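Local coordinates for glutathione S-transferase (Lodderomyces elongisporus, PDB 4IVF), which probably acts as a glutathione transferase of the Ure2p-like group, binding two glutathione molecules in each subunit of a dimer, at the interface of chains A and B. Residues are numbered along the deposited sequence; one frame, centred on the assembly and turned at random. Chains: chain A/B, Putative uncharacterized protein.

The interface of chains A and B. Residues chain A 80, 83-84, 87, 104; chain B 104-105, 108, 112.
A:Asp87 and B:Tyr105 form a polar link across this patch, and the phenol of B:Tyr105 shows how one aromatic side chain can serve a subunit interface through its hydroxyl and one face, the other face being backed by its own chain. Its hydroxyl, OH, donates a hydrogen bond of 2.8 Å to the carboxylate oxygen OD2 of A:Asp87. OD2 receives it on the anti lone pair, the one pointing away from OD1, and the carboxylate plane is turned 48° from the phenol ring. The CG of A:Asp87 lies anti to its carbonyl carbon (chi1 -68°), an arrangement that presents OD2 to the hydroxyl.

Aromatic packing flanks the ring behind that hydroxyl. A:Tyr84 meets it edge to face, with the planes at 90° and the centroids 5.1 Å apart; its CD1 sits over the centre of one face of B:Tyr105. The backbone of A:Tyr84 joins in, its CA lying 3.6 Å from CE1 of B:Tyr105. The opposite face is covered from within chain B by the ring edge of B:Tyr104, whose CD2 stands over the centre. Lying between two edges probably limits how far the phenol can tilt.

Apolar packing continues along the same pair of helices, 78-89 of chain A and 102-131 of chain B. CD2 of B:Leu108 packs 3.7 Å from CG of A:Gln83, the two side chains crossing at about a right angle. One turn earlier on the chain A helix, the methyl CB of A:Ala80 faces the backbone carbonyl of B:Leu108, a small side chain against main chain.

Tip to tip, OH of A:Tyr104 and OH of B:Tyr104 are 4.2 Å apart, too far for a direct hydrogen bond.

This pair meets about the two-fold axis, whereas the other cross-chain contacts recur with the chains exchanged. The polar, aromatic and aliphatic patch thus joins each subunit's N-terminal domain helix to the other's long C-terminal domain helix, and probably helps hold the GST dimer together.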
# COMPACT_ATOMS: atom_id res chain seq x y z
N ALA A 80 -2.74 6.68 3.05
CA ALA A 80 -4.05 7.18 3.43
C ALA A 80 -4.04 8.69 3.67
O ALA A 80 -4.95 9.40 3.25
CB ALA A 80 -4.56 6.44 4.66
N GLN A 83 -3.97 10.63 0.36
CA GLN A 83 -5.28 10.58 -0.26
C GLN A 83 -6.26 11.52 0.46
O GLN A 83 -6.96 12.31 -0.19
CB GLN A 83 -5.81 9.14 -0.29
CG GLN A 83 -7.09 8.97 -1.08
CD GLN A 83 -6.96 9.38 -2.55
OE1 GLN A 83 -5.90 9.24 -3.16
NE2 GLN A 83 -8.05 9.90 -3.11
N TYR A 84 -6.29 11.43 1.79
CA TYR A 84 -7.12 12.31 2.60
C TYR A 84 -6.84 13.79 2.32
O TYR A 84 -7.76 14.56 2.15
CB TYR A 84 -6.96 12.03 4.10
CG TYR A 84 -7.57 13.13 4.97
CD1 TYR A 84 -8.94 13.16 5.21
CD2 TYR A 84 -6.79 14.14 5.51
CE1 TYR A 84 -9.52 14.17 5.98
CE2 TYR A 84 -7.34 15.16 6.28
CZ TYR A 84 -8.71 15.16 6.51
OH TYR A 84 -9.27 16.17 7.27
N ASP A 87 -8.12 14.65 -1.26
CA ASP A 87 -9.59 14.65 -1.31
C ASP A 87 -10.15 15.91 -0.66
O ASP A 87 -11.10 16.50 -1.16
CB ASP A 87 -10.17 13.45 -0.55
CG ASP A 87 -9.89 12.11 -1.21
OD1 ASP A 87 -9.39 12.06 -2.36
OD2 ASP A 87 -10.18 11.08 -0.55
N TYR A 104 -7.89 9.30 -11.89
CA TYR A 104 -7.95 9.19 -10.43
C TYR A 104 -7.50 7.80 -9.97
O TYR A 104 -6.69 7.66 -9.06
CB TYR A 104 -9.35 9.51 -9.93
CG TYR A 104 -9.60 9.17 -8.47
CD1 TYR A 104 -9.29 10.07 -7.45
CD2 TYR A 104 -10.18 7.96 -8.11
CE1 TYR A 104 -9.55 9.76 -6.11
CE2 TYR A 104 -10.44 7.64 -6.78
CZ TYR A 104 -10.13 8.54 -5.79
OH TYR A 104 -10.39 8.22 -4.48
N TYR B 104 -14.62 5.91 6.46
CA TYR B 104 -14.08 5.72 5.12
C TYR B 104 -12.56 5.80 5.14
O TYR B 104 -11.86 4.94 4.60
CB TYR B 104 -14.65 6.76 4.15
CG TYR B 104 -13.96 6.80 2.82
CD1 TYR B 104 -14.34 5.94 1.79
CD2 TYR B 104 -12.91 7.69 2.58
CE1 TYR B 104 -13.70 5.97 0.57
CE2 TYR B 104 -12.26 7.73 1.35
CZ TYR B 104 -12.66 6.86 0.34
OH TYR B 104 -12.04 6.88 -0.89
N TYR B 105 -12.05 6.85 5.78
CA TYR B 105 -10.61 7.03 5.93
C TYR B 105 -9.89 6.01 6.83
O TYR B 105 -8.77 5.60 6.52
CB TYR B 105 -10.28 8.49 6.29
CG TYR B 105 -10.58 9.39 5.12
CD1 TYR B 105 -9.77 9.36 3.98
CD2 TYR B 105 -11.69 10.22 5.12
CE1 TYR B 105 -10.05 10.18 2.88
CE2 TYR B 105 -11.98 11.04 4.03
CZ TYR B 105 -11.16 11.01 2.91
OH TYR B 105 -11.46 11.81 1.84
N LEU B 108 -9.36 3.07 4.78
CA LEU B 108 -8.25 3.34 3.90
C LEU B 108 -6.91 3.18 4.63
O LEU B 108 -5.97 2.57 4.11
CB LEU B 108 -8.39 4.75 3.31
CG LEU B 108 -7.70 4.99 1.97
CD1 LEU B 108 -8.29 4.07 0.91
CD2 LEU B 108 -7.82 6.46 1.56
N ILE B 112 -4.29 0.30 3.52
CA ILE B 112 -2.93 0.65 3.12
C ILE B 112 -1.90 -0.04 4.02
O ILE B 112 -0.90 -0.58 3.53
CB ILE B 112 -2.70 2.19 3.07
CG1 ILE B 112 -3.59 2.84 2.00
CG2 ILE B 112 -1.23 2.52 2.82
CD1 ILE B 112 -3.62 2.11 0.70